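Sulfide-quinone reductase (Aquifex aeolicus, PDB 3HYW) catalyses the oxidation of hydrogen sulfide with a quinone as electron acceptor, using bound FAD and building up polysulfur that is released as sulfur rings. Local coordinates at residues N23-L28 / N327-I332; A297-E302 / G424-R429; N335-A340 / I416-D421. All blocks are in the same frame, centred on the assembly; numbering follows the deposited sequence.

Contact 1: residues N23-L28 / N327-I332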
loop_
_atom_site.group_PDB
_atom_site.type_symbol
_atom_site.label_atom_id
_atom_site.label_comp_id
_atom_site.label_asym_id
_atom_site.label_seq_id
_atom_site.Cartn_x
_atom_site.Cartn_y
_atom_site.Cartn_z
ATOM N N ASN A 23 -26.987 40.600 2.653
ATOM C CA ASN A 23 -28.123 39.861 3.190
ATOM C C ASN A 23 -28.277 40.074 4.696
ATOM O O ASN A 23 -29.391 40.060 5.227
ATOM C CB ASN A 23 -28.011 38.370 2.823
ATOM C CG ASN A 23 -28.310 38.104 1.336
ATOM O OD1 ASN A 23 -27.479 37.564 0.602
ATOM N ND2 ASN A 23 -29.495 38.502 0.894
ATOM N N LEU A 24 -27.148 40.292 5.369
ATOM C CA LEU A 24 -27.114 40.609 6.794
ATOM C C LEU A 24 -27.571 42.044 7.083
ATOM O O LEU A 24 -28.250 42.303 8.085
ATOM C CB LEU A 24 -25.695 40.406 7.332
ATOM C CG LEU A 24 -25.292 39.148 8.123
ATOM C CD1 LEU A 24 -26.038 37.898 7.734
ATOM C CD2 LEU A 24 -23.787 38.921 8.038
ATOM N N MET A 25 -27.199 42.962 6.196
ATOM C CA MET A 25 -27.412 44.388 6.408
ATOM C C MET A 25 -27.839 45.051 5.096
ATOM O O MET A 25 -26.993 45.506 4.326
ATOM C CB MET A 25 -26.128 45.018 6.959
ATOM C CG MET A 25 -26.321 46.297 7.748
ATOM S SD MET A 25 -24.796 46.789 8.575
ATOM C CE MET A 25 -24.868 45.783 10.051
ATOM N N PRO A 26 -29.160 45.087 4.828
ATOM C CA PRO A 26 -29.720 45.712 3.625
ATOM C C PRO A 26 -29.328 47.174 3.395
ATOM O O PRO A 26 -29.238 47.598 2.245
ATOM C CB PRO A 26 -31.232 45.601 3.851
ATOM C CG PRO A 26 -31.375 44.380 4.701
ATOM C CD PRO A 26 -30.220 44.487 5.659
ATOM N N ASP A 27 -29.099 47.937 4.462
ATOM C CA ASP A 27 -28.793 49.361 4.303
ATOM C C ASP A 27 -27.293 49.672 4.168
ATOM O O ASP A 27 -26.917 50.784 3.804
ATOM C CB ASP A 27 -29.474 50.213 5.391
ATOM C CG ASP A 27 -28.782 50.127 6.743
ATOM O OD1 ASP A 27 -28.211 49.061 7.076
ATOM O OD2 ASP A 27 -28.823 51.146 7.479
ATOM N N LEU A 28 -26.453 48.672 4.426
ATOM C CA LEU A 28 -24.998 48.790 4.300
ATOM C C LEU A 28 -24.601 49.212 2.885
ATOM O O LEU A 28 -25.069 48.622 1.918
ATOM C CB LEU A 28 -24.352 47.433 4.596
ATOM C CG LEU A 28 -23.113 47.273 5.488
ATOM C CD1 LEU A 28 -22.395 45.975 5.162
ATOM C CD2 LEU A 28 -22.153 48.442 5.440
ATOM N N ASN A 327 -18.389 39.316 11.477
ATOM C CA ASN A 327 -17.444 40.127 12.231
ATOM C C ASN A 327 -17.585 41.621 11.950
ATOM O O ASN A 327 -17.539 42.438 12.874
ATOM C CB ASN A 327 -16.008 39.660 11.960
ATOM C CG ASN A 327 -15.685 38.327 12.622
ATOM O OD1 ASN A 327 -14.709 37.658 12.261
ATOM N ND2 ASN A 327 -16.501 37.931 13.582
ATOM N N ILE A 328 -17.755 41.969 10.673
ATOM C CA ILE A 328 -17.968 43.362 10.252
ATOM C C ILE A 328 -19.297 43.920 10.764
ATOM O O ILE A 328 -19.356 45.025 11.325
ATOM C CB ILE A 328 -17.881 43.503 8.704
ATOM C CG1 ILE A 328 -16.429 43.343 8.241
ATOM C CG2 ILE A 328 -18.430 44.863 8.244
ATOM C CD1 ILE A 328 -16.253 43.203 6.727
ATOM N N VAL A 329 -20.357 43.145 10.563
ATOM C CA VAL A 329 -21.700 43.508 10.991
ATOM C C VAL A 329 -21.759 43.699 12.516
ATOM O O VAL A 329 -22.313 44.689 13.000
ATOM C CB VAL A 329 -22.728 42.457 10.477
ATOM C CG1 VAL A 329 -24.027 42.509 11.252
ATOM C CG2 VAL A 329 -22.973 42.664 8.988
ATOM N N ASN A 330 -21.157 42.769 13.257
ATOM C CA ASN A 330 -21.116 42.846 14.713
ATOM C C ASN A 330 -20.295 44.018 15.245
ATOM O O ASN A 330 -20.609 44.567 16.303
ATOM C CB ASN A 330 -20.619 41.536 15.316
ATOM C CG ASN A 330 -21.673 40.457 15.296
ATOM O OD1 ASN A 330 -22.791 40.674 14.822
ATOM N ND2 ASN A 330 -21.328 39.282 15.809
ATOM N N ASP A 331 -19.249 44.404 14.516
ATOM C CA ASP A 331 -18.499 45.599 14.889
ATOM C C ASP A 331 -19.375 46.843 14.744
ATOM O O ASP A 331 -19.445 47.665 15.666
ATOM C CB ASP A 331 -17.215 45.749 14.075
ATOM C CG ASP A 331 -16.333 46.861 14.602
ATOM O OD1 ASP A 331 -15.695 46.663 15.659
ATOM O OD2 ASP A 331 -16.294 47.942 13.976
ATOM N N ILE A 332 -20.054 46.959 13.598
ATOM C CA ILE A 332 -20.983 48.064 13.326
ATOM C C ILE A 332 -22.054 48.186 14.416
ATOM O O ILE A 332 -22.376 49.291 14.866
ATOM C CB ILE A 332 -21.670 47.904 11.934
ATOM C CG1 ILE A 332 -20.644 48.041 10.807
ATOM C CG2 ILE A 332 -22.835 48.922 11.758
ATOM C CD1 ILE A 332 -21.168 47.697 9.423
#
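Met25 and Val329 meet tip to tip, and everything that passes between 23-28 and 327-332 is apolar. The thioether methyl does the closest touching: Met25 CE lies 3.6 Å from Val329 CG1 and also reaches Val329 CG2. It gets there because the Met25 chain runs out straight and then bends at its last torsion (chi3 -83°), which swings CE across to the valine. The sulfur takes a different partner, with Met25 SD 3.8 Å from Ile332 CD1, again tip to tip. On the helix side of the turn, Leu24 CB and CD2 lean obliquely on Val329 CG2; after the turn, Leu28 CD2 stands 4.2 Å from Ile332 CD1.

Helix 12-24, which leads on from the FAD-binding residues Gly9 to Gly13 of the Rossmann-type fold, is left at Met25, and its C-terminal end is joined here to helix 314-332. A type I turn from Met25 to Leu28 is closed by Leu28 N on Met25 O at 3.2 Å. Leu21 of helix 12-24 packs on Leu28 and Val329, continuing the apolar patch. With no hydrogen bond between the two segments, the join rests on apolar packing, and probably on the exclusion of water.

Contact 2: residues A297-E302 / G424-R429; sequences AIPPIE and GAPGSR
Pro426 packs its ring against Ala297 and Ile298, so that a type II beta turn, Ala425 to Ser428, in the C-terminal tail after strand 416-418 meets the irregular loop leading from strand 289-291 to helix 314-332. Ring atom Pro426 CG is 3.3 Å from Ala297 O. The same CG rests 3.9 Å from Ile298 CG1, the two side chains sliding past each other in opposite directions. Ile298 CG1 is anti to the carbonyl carbon (chi1 -59°) and meets the ring, while CG2 approaches Pro426 O. The ring of Pro299 crosses that of Pro426, and Pro299 CG comes within 4.2 Å of Ala425 CB.

One shell out, the turn holds the proline in place. Ala425 O takes two donors from one residue, Ser428 N at 3.0 Å and Ser428 OG at 2.6 Å, and Arg279 also bonds to that hydroxyl. Gly427, third in the turn, has a phi of 92°, where a CB would jam against the preceding carbonyl O; the position calls for glycine. Further out, Arg429 NE bonds to Tyr178 O of the second subunit. The Arg429 chain folds back so that Arg429 NH2 reaches Gly427 O at 3.0 Å, with that oxygen only 7° out of the guanidinium plane.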
loop_
_atom_site.group_PDB
_atom_site.type_symbol
_atom_site.label_atom_id
_atom_site.label_comp_id
_atom_site.label_asym_id
_atom_site.label_seq_id
_atom_site.Cartn_x
_atom_site.Cartn_y
_atom_site.Cartn_z
ATOM N N ALA A 297 -2.706 34.974 4.380
ATOM C CA ALA A 297 -1.498 34.283 4.815
ATOM C C ALA A 297 -1.837 33.240 5.882
ATOM O O ALA A 297 -2.118 33.573 7.038
ATOM C CB ALA A 297 -0.470 35.277 5.335
ATOM N N ILE A 298 -1.818 31.974 5.485
ATOM C CA ILE A 298 -2.059 30.876 6.413
ATOM C C ILE A 298 -0.793 30.027 6.418
ATOM O O ILE A 298 -0.332 29.623 5.353
ATOM C CB ILE A 298 -3.289 30.014 6.003
ATOM C CG1 ILE A 298 -4.565 30.857 5.941
ATOM C CG2 ILE A 298 -3.503 28.850 6.988
ATOM C CD1 ILE A 298 -5.778 30.077 5.440
ATOM N N PRO A 299 -0.221 29.767 7.612
ATOM C CA PRO A 299 1.013 28.983 7.688
ATOM C C PRO A 299 0.802 27.567 7.136
ATOM O O PRO A 299 -0.323 27.074 7.153
ATOM C CB PRO A 299 1.315 28.940 9.193
ATOM C CG PRO A 299 0.530 30.104 9.776
ATOM C CD PRO A 299 -0.704 30.165 8.950
ATOM N N PRO A 300 1.868 26.927 6.617
ATOM C CA PRO A 300 1.692 25.578 6.076
ATOM C C PRO A 300 1.346 24.541 7.145
ATOM O O PRO A 300 1.746 24.680 8.300
ATOM C CB PRO A 300 3.050 25.272 5.430
ATOM C CG PRO A 300 4.014 26.159 6.108
ATOM C CD PRO A 300 3.252 27.410 6.458
ATOM N N ILE A 301 0.587 23.516 6.759
ATOM C CA ILE A 301 0.219 22.438 7.682
ATOM C C ILE A 301 1.450 21.620 8.088
ATOM O O ILE A 301 1.531 21.119 9.207
ATOM C CB ILE A 301 -0.905 21.543 7.093
ATOM C CG1 ILE A 301 -2.246 22.269 7.194
ATOM C CG2 ILE A 301 -0.964 20.188 7.810
ATOM C CD1 ILE A 301 -3.355 21.683 6.333
ATOM N N GLU A 302 2.400 21.484 7.170
ATOM C CA GLU A 302 3.702 20.906 7.497
ATOM C C GLU A 302 4.809 21.421 6.589
ATOM O O GLU A 302 4.574 21.732 5.423
ATOM C CB GLU A 302 3.667 19.371 7.524
ATOM C CG GLU A 302 3.024 18.690 6.329
ATOM C CD GLU A 302 2.949 17.174 6.501
ATOM O OE1 GLU A 302 2.498 16.705 7.576
ATOM O OE2 GLU A 302 3.335 16.449 5.559
ATOM N N GLY A 424 -4.059 35.011 17.205
ATOM C CA GLY A 424 -3.392 33.763 16.862
ATOM C C GLY A 424 -3.470 33.531 15.366
ATOM O O GLY A 424 -4.152 34.268 14.655
ATOM N N ALA A 425 -2.771 32.504 14.891
ATOM C CA ALA A 425 -2.710 32.189 13.470
ATOM C C ALA A 425 -4.077 31.761 12.923
ATOM O O ALA A 425 -4.832 31.096 13.619
ATOM C CB ALA A 425 -1.677 31.094 13.228
ATOM N N PRO A 426 -4.389 32.128 11.665
ATOM C CA PRO A 426 -5.611 31.609 11.052
ATOM C C PRO A 426 -5.543 30.087 11.030
ATOM O O PRO A 426 -4.486 29.525 10.736
ATOM C CB PRO A 426 -5.558 32.168 9.628
ATOM C CG PRO A 426 -4.124 32.534 9.404
ATOM C CD PRO A 426 -3.639 32.990 10.734
ATOM N N GLY A 427 -6.647 29.431 11.371
ATOM C CA GLY A 427 -6.668 27.970 11.441
ATOM C C GLY A 427 -6.357 27.395 12.816
ATOM O O GLY A 427 -6.726 26.260 13.103
ATOM N N SER A 428 -5.674 28.166 13.667
ATOM C CA SER A 428 -5.403 27.728 15.037
ATOM C C SER A 428 -6.666 27.873 15.886
ATOM O O SER A 428 -7.481 28.764 15.649
ATOM C CB SER A 428 -4.220 28.491 15.654
ATOM O OG SER A 428 -4.556 29.838 15.934
ATOM N N ARG A 429 -6.815 26.991 16.870
ATOM C CA ARG A 429 -8.060 26.846 17.626
ATOM C C ARG A 429 -8.178 27.853 18.768
ATOM O O ARG A 429 -7.274 27.962 19.601
ATOM C CB ARG A 429 -8.182 25.412 18.165
ATOM C CG ARG A 429 -8.774 24.390 17.188
ATOM C CD ARG A 429 -7.896 24.144 15.962
ATOM N NE ARG A 429 -8.049 22.787 15.438
ATOM C CZ ARG A 429 -7.688 22.395 14.219
ATOM N NH1 ARG A 429 -7.868 21.134 13.861
ATOM N NH2 ARG A 429 -7.159 23.253 13.351
#

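Contact 3: residues N335-A340 / I416-D421; sequences NPDKYA and IELCKD
Tyr339 pairs with Leu418 as a non-hydrogen-bonded antiparallel pair, and next to it Ala340 and Glu417 form a hydrogen-bonded one. The tight part of the contact is this backbone ladder. Ala340 N gives to Glu417 O at 2.9 Å, and Glu417 N returns to Ala340 O at 2.8 Å, both bonds fairly straight. A third bond, Cys419 N to Lys338 O at 2.7 Å, extends the ladder past the tyrosine. CA-H...O contacts add to it, Tyr339 CA lying 3.3 Å from Glu417 O. Beside the ladder Ala340 CB meets Cys419 CB at 4.0 Å, and the cysteine is tied by its disulfide to Cys430.

The Tyr339 ring bridges to the looser side. Leu418 CD2 sits over one face in a CH-pi contact, 4.1 Å from the ring centroid and 28° off its normal, the two side chains lying alongside and pointing the same way. Tyr339 CG, anti to the carbonyl carbon (chi1 -60°), starts the ring beside Ile416 CD1, which approaches it obliquely. An alanine in place of Tyr339 would probably leave Leu418 CD2 and Ile416 CD1 without their ring partner and let the leucine branch turn more freely.

On the solvent side the packing comes down largely to one methyl: Leu418 CD2 lies across the Asp337 carboxylate, 3.6 Å from Asp337 CG. A water bridges the two segments, accepting from Lys338 N and donating to Cys419 O. Beyond it, Asn335 OD1 accepts from Asp337 N in an Asx turn, and Lys338 NZ hydrogen-bonds to Asp337 O from well above the carbonyl plane. Glu417 lies against Tyr178 of the second subunit. The whole is a short two-stranded antiparallel sheet, 339-341 with 416-418, joining the C-terminal part of the chain to the segment after helix 314-332.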
loop_
_atom_site.group_PDB
_atom_site.type_symbol
_atom_site.label_atom_id
_atom_site.label_comp_id
_atom_site.label_asym_id
_atom_site.label_seq_id
_atom_site.Cartn_x
_atom_site.Cartn_y
_atom_site.Cartn_z
ATOM N N ASN A 335 -21.661 44.612 18.753
ATOM C CA ASN A 335 -21.796 43.256 19.253
ATOM C C ASN A 335 -20.389 42.662 19.381
ATOM O O ASN A 335 -19.698 42.517 18.380
ATOM C CB ASN A 335 -22.655 42.435 18.284
ATOM C CG ASN A 335 -23.015 41.058 18.820
ATOM O OD1 ASN A 335 -22.279 40.459 19.608
ATOM N ND2 ASN A 335 -24.153 40.538 18.373
ATOM N N PRO A 336 -19.958 42.322 20.613
ATOM C CA PRO A 336 -18.601 41.818 20.857
ATOM C C PRO A 336 -18.348 40.368 20.411
ATOM O O PRO A 336 -17.213 39.892 20.517
ATOM C CB PRO A 336 -18.453 41.938 22.378
ATOM C CG PRO A 336 -19.821 41.786 22.890
ATOM C CD PRO A 336 -20.735 42.408 21.863
ATOM N N ASP A 337 -19.389 39.673 19.944
ATOM C CA ASP A 337 -19.235 38.321 19.400
ATOM C C ASP A 337 -18.379 38.354 18.136
ATOM O O ASP A 337 -18.621 39.161 17.237
ATOM C CB ASP A 337 -20.594 37.692 19.073
ATOM C CG ASP A 337 -21.256 37.047 20.277
ATOM O OD1 ASP A 337 -20.633 36.992 21.359
ATOM O OD2 ASP A 337 -22.407 36.578 20.136
ATOM N N LYS A 338 -17.378 37.481 18.084
ATOM C CA LYS A 338 -16.523 37.351 16.907
ATOM C C LYS A 338 -16.405 35.891 16.489
ATOM O O LYS A 338 -16.380 34.998 17.335
ATOM C CB LYS A 338 -15.136 37.956 17.160
ATOM C CG LYS A 338 -15.132 39.482 17.401
ATOM C CD LYS A 338 -15.406 40.266 16.110
ATOM C CE LYS A 338 -15.849 41.697 16.399
ATOM N NZ LYS A 338 -17.187 41.762 17.067
ATOM N N TYR A 339 -16.319 35.662 15.180
ATOM C CA TYR A 339 -16.348 34.317 14.619
ATOM C C TYR A 339 -15.082 33.947 13.871
ATOM O O TYR A 339 -14.477 34.771 13.180
ATOM C CB TYR A 339 -17.547 34.147 13.676
ATOM C CG TYR A 339 -18.875 34.357 14.352
ATOM C CD1 TYR A 339 -19.560 33.287 14.926
ATOM C CD2 TYR A 339 -19.445 35.629 14.427
ATOM C CE1 TYR A 339 -20.782 33.479 15.558
ATOM C CE2 TYR A 339 -20.661 35.832 15.055
ATOM C CZ TYR A 339 -21.326 34.752 15.615
ATOM O OH TYR A 339 -22.537 34.947 16.235
ATOM N N ALA A 340 -14.702 32.683 14.028
ATOM C CA ALA A 340 -13.663 32.060 13.232
ATOM C C ALA A 340 -14.326 31.036 12.299
ATOM O O ALA A 340 -15.282 30.358 12.703
ATOM C CB ALA A 340 -12.673 31.374 14.133
ATOM N N ILE A 416 -18.992 28.212 10.846
ATOM C CA ILE A 416 -18.304 29.205 11.672
ATOM C C ILE A 416 -18.541 28.917 13.147
ATOM O O ILE A 416 -19.525 28.273 13.512
ATOM C CB ILE A 416 -18.717 30.673 11.318
ATOM C CG1 ILE A 416 -20.208 30.930 11.602
ATOM C CG2 ILE A 416 -18.381 30.996 9.859
ATOM C CD1 ILE A 416 -20.656 32.366 11.316
ATOM N N GLU A 417 -17.632 29.388 13.991
ATOM C CA GLU A 417 -17.757 29.193 15.430
ATOM C C GLU A 417 -17.402 30.466 16.180
ATOM O O GLU A 417 -16.539 31.221 15.749
ATOM C CB GLU A 417 -16.885 28.021 15.904
ATOM C CG GLU A 417 -15.391 28.183 15.622
ATOM C CD GLU A 417 -14.649 26.854 15.503
ATOM O OE1 GLU A 417 -15.044 25.875 16.179
ATOM O OE2 GLU A 417 -13.667 26.792 14.728
ATOM N N LEU A 418 -18.081 30.697 17.302
ATOM C CA LEU A 418 -17.717 31.793 18.193
ATOM C C LEU A 418 -16.261 31.640 18.612
ATOM O O LEU A 418 -15.816 30.552 18.972
ATOM C CB LEU A 418 -18.628 31.832 19.422
ATOM C CG LEU A 418 -19.942 32.600 19.273
ATOM C CD1 LEU A 418 -20.826 32.373 20.496
ATOM C CD2 LEU A 418 -19.677 34.086 19.075
ATOM N N CYS A 419 -15.520 32.736 18.532
ATOM C CA CYS A 419 -14.115 32.726 18.872
ATOM C C CYS A 419 -13.879 33.652 20.057
ATOM O O CYS A 419 -14.028 34.876 19.952
ATOM C CB CYS A 419 -13.268 33.138 17.667
ATOM S SG CYS A 419 -11.497 33.005 17.955
ATOM N N LYS A 420 -13.528 33.045 21.186
ATOM C CA LYS A 420 -13.321 33.767 22.442
ATOM C C LYS A 420 -12.013 34.563 22.447
ATOM O O LYS A 420 -11.818 35.440 23.294
ATOM C CB LYS A 420 -13.369 32.796 23.629
ATOM C CG LYS A 420 -12.474 31.562 23.483
ATOM C CD LYS A 420 -12.643 30.607 24.665
ATOM C CE LYS A 420 -11.953 29.266 24.410
ATOM N NZ LYS A 420 -12.595 28.490 23.298
ATOM N N ASP A 421 -11.124 34.248 21.506
ATOM C CA ASP A 421 -9.853 34.956 21.365
ATOM C C ASP A 421 -9.360 34.874 19.925
ATOM O O ASP A 421 -8.837 33.839 19.492
ATOM C CB ASP A 421 -8.799 34.389 22.328
ATOM C CG ASP A 421 -7.478 35.158 22.281
ATOM O OD1 ASP A 421 -7.474 36.349 21.892
ATOM O OD2 ASP A 421 -6.441 34.564 22.646
HETATM O O HOH W 1 -16.466 36.087 20.461
#

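Overall arrangement
Contact 1 is the most buried of the three, and contacts 2 and 3 are only partly so. Their chemistry follows: side chains alone in contact 1, proline packing in contact 2, backbone ladder plus aromatic packing in contact 3. Contacts 1 and 3 touch, because helix 314-332 is followed, after a short loop, by strand 339-341; Asn330 O probably bonds to Asn335 N at 2.7 Å, and Asn330 ND2 to Asp337 O. Contacts 2 and 3 share the C-terminal region, their segments adjoining in sequence with centres about 17 Å apart. Both also lie at the subunit interface, whereas contact 1 touches no other chain. Contact 2 lies nearest the chain's centre, its Ile298 side chain about 10 Å from the FAD.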